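Local coordinates for ferric iron-binding protein HitA (Pseudomonas aeruginosa PAO1, PDB 6IWF), which binds ferric iron, probably as the periplasmic solute-binding protein of an iron uptake system, and is involved in gallium internalization, at residues A[19-29]-A[243-253]. Numbering follows the deposited sequence.
Sequences IAKAFQDKTGI and QFVAFMLSEEG
F23 packs its face against F244 and its edge against F247, and the three rings form an aromatic cluster where helix 13-27 packs on helix 238-248 and the start of helix 251-258. F244 turns its edge to one face of F23 in a T-shaped stack, centroids 4.9 Å apart and planes at 70°, and its CB adds a CH-pi contact over the same ring. Toward F247 the roles reverse: the edge of F23 meets the F247 face in an offset edge-to-face pair, with centroids 5.7 Å apart. The face of F23 opposite F244 carries T27 OG1, which donates to F23 O (2.9 Å).

Two side chains interlock as knobs into holes. I19, its CG1 anti to the backbone N (chi1 -173°), enters a hole formed by F244, F247, M248 and G253, where CD1 lies 3.6 Å from F247 CE2 and 3.7 Å from G253 CA. F247 in turn fits among I19, A22, F23 and K26, with A22 CB at its ring edge.

K26 NZ forms a salt bridge to E252 OE1 (3.5 Å), while T27 CG2 and Q243 NE2 make a van der Waals touch. Within its own segment, S250 OG bonds to F247 O and caps G253 N.

F23 touches V31 of strand 30-35 and F244 touches V56 of strand 56-59, so the helices are joined over the sheet mainly by apolar and aromatic packing; the single charge pair, K26–E252, lies at the exposed border.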
loop_
_atom_site.group_PDB
_atom_site.type_symbol
_atom_site.label_atom_id
_atom_site.label_comp_id
_atom_site.label_asym_id
_atom_site.label_seq_id
_atom_site.Cartn_x
_atom_site.Cartn_y
_atom_site.Cartn_z
ATOM N N ILE A 19 12.650 4.140 -10.174
ATOM C CA ILE A 19 13.061 2.786 -10.520
ATOM C C ILE A 19 13.203 2.648 -12.034
ATOM O O ILE A 19 14.091 1.936 -12.512
ATOM C CB ILE A 19 12.084 1.746 -9.914
ATOM C CG1 ILE A 19 12.605 0.325 -10.122
ATOM C CG2 ILE A 19 10.671 1.892 -10.479
ATOM C CD1 ILE A 19 13.944 0.067 -9.468
ATOM N N ALA A 20 12.360 3.341 -12.811
ATOM C CA ALA A 20 12.505 3.300 -14.263
ATOM C C ALA A 20 13.835 3.902 -14.688
ATOM O O ALA A 20 14.498 3.386 -15.595
ATOM C CB ALA A 20 11.348 4.040 -14.947
ATOM N N LYS A 21 14.246 4.986 -14.027
ATOM C CA LYS A 21 15.524 5.615 -14.350
ATOM C C LYS A 21 16.686 4.692 -14.009
ATOM O O LYS A 21 17.612 4.520 -14.811
ATOM C CB LYS A 21 15.658 6.944 -13.603
ATOM C CG LYS A 21 16.902 7.759 -13.985
ATOM C CD LYS A 21 17.110 7.789 -15.498
ATOM C CE LYS A 21 17.804 9.074 -15.950
ATOM N NZ LYS A 21 18.533 8.902 -17.246
ATOM N N ALA A 22 16.647 4.079 -12.822
ATOM C CA ALA A 22 17.730 3.193 -12.410
ATOM C C ALA A 22 17.877 2.007 -13.359
ATOM O O ALA A 22 18.997 1.638 -13.728
ATOM C CB ALA A 22 17.508 2.710 -10.975
ATOM N N PHE A 23 16.761 1.394 -13.766
ATOM C CA PHE A 23 16.835 0.272 -14.700
ATOM C C PHE A 23 17.379 0.717 -16.053
ATOM O O PHE A 23 18.201 0.019 -16.658
ATOM C CB PHE A 23 15.451 -0.361 -14.872
ATOM C CG PHE A 23 15.448 -1.605 -15.707
ATOM C CD1 PHE A 23 15.892 -2.804 -15.180
ATOM C CD2 PHE A 23 14.970 -1.579 -17.009
ATOM C CE1 PHE A 23 15.877 -3.953 -15.931
ATOM C CE2 PHE A 23 14.944 -2.727 -17.771
ATOM C CZ PHE A 23 15.400 -3.913 -17.236
ATOM N N GLN A 24 16.916 1.872 -16.540
ATOM C CA GLN A 24 17.320 2.383 -17.849
ATOM C C GLN A 24 18.811 2.700 -17.885
ATOM O O GLN A 24 19.487 2.436 -18.888
ATOM C CB GLN A 24 16.483 3.621 -18.176
ATOM C CG GLN A 24 16.794 4.335 -19.473
ATOM C CD GLN A 24 15.733 5.379 -19.808
ATOM O OE1 GLN A 24 14.563 5.045 -20.032
ATOM N NE2 GLN A 24 16.134 6.651 -19.826
ATOM N N ASP A 25 19.342 3.263 -16.795
ATOM C CA ASP A 25 20.773 3.547 -16.726
ATOM C C ASP A 25 21.594 2.263 -16.654
ATOM O O ASP A 25 22.681 2.180 -17.239
ATOM C CB ASP A 25 21.069 4.444 -15.523
ATOM C CG ASP A 25 20.376 5.793 -15.615
ATOM O OD1 ASP A 25 19.661 6.040 -16.613
ATOM O OD2 ASP A 25 20.543 6.613 -14.686
ATOM N N LYS A 26 21.084 1.245 -15.958
ATOM C CA LYS A 26 21.847 0.015 -15.758
ATOM C C LYS A 26 21.885 -0.848 -17.016
ATOM O O LYS A 26 22.911 -1.467 -17.319
ATOM C CB LYS A 26 21.250 -0.783 -14.599
ATOM C CG LYS A 26 22.013 -2.051 -14.258
ATOM C CD LYS A 26 22.826 -1.848 -12.986
ATOM C CE LYS A 26 23.981 -2.825 -12.885
ATOM N NZ LYS A 26 24.824 -2.558 -11.671
ATOM N N THR A 27 20.779 -0.914 -17.753
ATOM C CA THR A 27 20.630 -1.878 -18.834
ATOM C C THR A 27 20.573 -1.247 -20.218
ATOM O O THR A 27 20.705 -1.970 -21.211
ATOM C CB THR A 27 19.355 -2.714 -18.629
ATOM O OG1 THR A 27 18.219 -1.867 -18.812
ATOM C CG2 THR A 27 19.315 -3.319 -17.230
ATOM N N GLY A 28 20.369 0.068 -20.315
ATOM C CA GLY A 28 20.117 0.710 -21.582
ATOM C C GLY A 28 18.723 0.504 -22.127
ATOM O O GLY A 28 18.401 1.064 -23.180
ATOM N N ILE A 29 17.888 -0.279 -21.442
ATOM C CA ILE A 29 16.514 -0.522 -21.872
ATOM C C ILE A 29 15.661 0.675 -21.468
ATOM O O ILE A 29 15.615 1.051 -20.292
ATOM C CB ILE A 29 15.966 -1.823 -21.267
ATOM C CG1 ILE A 29 16.795 -3.021 -21.727
ATOM C CG2 ILE A 29 14.524 -2.034 -21.682
ATOM C CD1 ILE A 29 16.415 -4.328 -21.051
ATOM N N GLN A 243 13.510 -9.326 -16.241
ATOM C CA GLN A 243 14.694 -8.624 -15.755
ATOM C C GLN A 243 14.309 -7.397 -14.941
ATOM O O GLN A 243 14.939 -7.093 -13.915
ATOM C CB GLN A 243 15.557 -8.222 -16.949
ATOM C CG GLN A 243 16.886 -7.630 -16.621
ATOM C CD GLN A 243 17.711 -7.440 -17.875
ATOM O OE1 GLN A 243 17.439 -8.064 -18.902
ATOM N NE2 GLN A 243 18.714 -6.566 -17.806
ATOM N N PHE A 244 13.292 -6.666 -15.398
ATOM C CA PHE A 244 12.869 -5.460 -14.697
ATOM C C PHE A 244 12.354 -5.779 -13.296
ATOM O O PHE A 244 12.733 -5.116 -12.323
ATOM C CB PHE A 244 11.803 -4.726 -15.508
ATOM C CG PHE A 244 11.402 -3.423 -14.907
ATOM C CD1 PHE A 244 10.388 -3.359 -13.946
ATOM C CD2 PHE A 244 12.065 -2.255 -15.256
ATOM C CE1 PHE A 244 10.038 -2.145 -13.366
ATOM C CE2 PHE A 244 11.715 -1.042 -14.683
ATOM C CZ PHE A 244 10.696 -0.987 -13.744
ATOM N N VAL A 245 11.472 -6.775 -13.173
ATOM C CA VAL A 245 10.916 -7.089 -11.855
ATOM C C VAL A 245 12.014 -7.605 -10.931
ATOM O O VAL A 245 12.073 -7.240 -9.752
ATOM C CB VAL A 245 9.746 -8.085 -11.963
ATOM C CG1 VAL A 245 9.307 -8.514 -10.576
ATOM C CG2 VAL A 245 8.574 -7.425 -12.666
ATOM N N ALA A 246 12.936 -8.409 -11.468
ATOM C CA ALA A 246 14.082 -8.840 -10.675
ATOM C C ALA A 246 14.907 -7.646 -10.200
ATOM O O ALA A 246 15.384 -7.626 -9.057
ATOM C CB ALA A 246 14.935 -9.814 -11.489
ATOM N N PHE A 247 15.071 -6.633 -11.052
ATOM C CA PHE A 247 15.858 -5.470 -10.661
ATOM C C PHE A 247 15.152 -4.663 -9.574
ATOM O O PHE A 247 15.816 -4.042 -8.733
ATOM C CB PHE A 247 16.167 -4.615 -11.893
ATOM C CG PHE A 247 16.921 -3.363 -11.589
ATOM C CD1 PHE A 247 18.294 -3.398 -11.397
ATOM C CD2 PHE A 247 16.262 -2.149 -11.495
ATOM C CE1 PHE A 247 18.990 -2.243 -11.106
ATOM C CE2 PHE A 247 16.954 -0.989 -11.210
ATOM C CZ PHE A 247 18.329 -1.042 -11.022
ATOM N N MET A 248 13.819 -4.698 -9.538
ATOM C CA MET A 248 13.107 -3.998 -8.473
ATOM C C MET A 248 13.463 -4.554 -7.104
ATOM O O MET A 248 13.346 -3.842 -6.102
ATOM C CB MET A 248 11.596 -4.087 -8.699
ATOM C CG MET A 248 11.139 -3.497 -10.021
ATOM S SD MET A 248 9.343 -3.677 -10.163
ATOM C CE MET A 248 8.828 -2.356 -9.057
ATOM N N LEU A 249 13.870 -5.822 -7.042
ATOM C CA LEU A 249 14.222 -6.498 -5.802
ATOM C C LEU A 249 15.728 -6.680 -5.649
ATOM O O LEU A 249 16.167 -7.366 -4.720
ATOM C CB LEU A 249 13.531 -7.853 -5.721
ATOM C CG LEU A 249 12.051 -7.685 -5.406
ATOM C CD1 LEU A 249 11.301 -8.920 -5.855
ATOM C CD2 LEU A 249 11.864 -7.427 -3.911
ATOM N N SER A 250 16.518 -6.106 -6.547
ATOM C CA SER A 250 17.951 -6.022 -6.295
ATOM C C SER A 250 18.237 -4.985 -5.210
ATOM O O SER A 250 17.403 -4.134 -4.889
ATOM C CB SER A 250 18.709 -5.660 -7.574
ATOM O OG SER A 250 18.442 -4.330 -7.982
ATOM N N GLU A 251 19.441 -5.060 -4.637
ATOM C CA GLU A 251 19.840 -4.045 -3.666
ATOM C C GLU A 251 19.741 -2.641 -4.259
ATOM O O GLU A 251 19.246 -1.716 -3.607
ATOM C CB GLU A 251 21.260 -4.322 -3.163
ATOM C CG GLU A 251 21.450 -4.022 -1.686
ATOM C CD GLU A 251 22.891 -3.697 -1.335
ATOM O OE1 GLU A 251 23.126 -2.634 -0.717
ATOM O OE2 GLU A 251 23.787 -4.506 -1.672
ATOM N N GLU A 252 20.194 -2.466 -5.501
ATOM C CA GLU A 252 20.146 -1.151 -6.127
ATOM C C GLU A 252 18.709 -0.705 -6.392
ATOM O O GLU A 252 18.370 0.467 -6.193
ATOM C CB GLU A 252 20.954 -1.173 -7.423
ATOM C CG GLU A 252 20.915 0.117 -8.206
ATOM C CD GLU A 252 21.635 0.005 -9.545
ATOM O OE1 GLU A 252 22.265 -1.045 -9.797
ATOM O OE2 GLU A 252 21.562 0.964 -10.338
ATOM N N GLY A 253 17.857 -1.618 -6.860
ATOM C CA GLY A 253 16.476 -1.247 -7.140
ATOM C C GLY A 253 15.703 -0.914 -5.876
ATOM O O GLY A 253 15.001 0.097 -5.810
#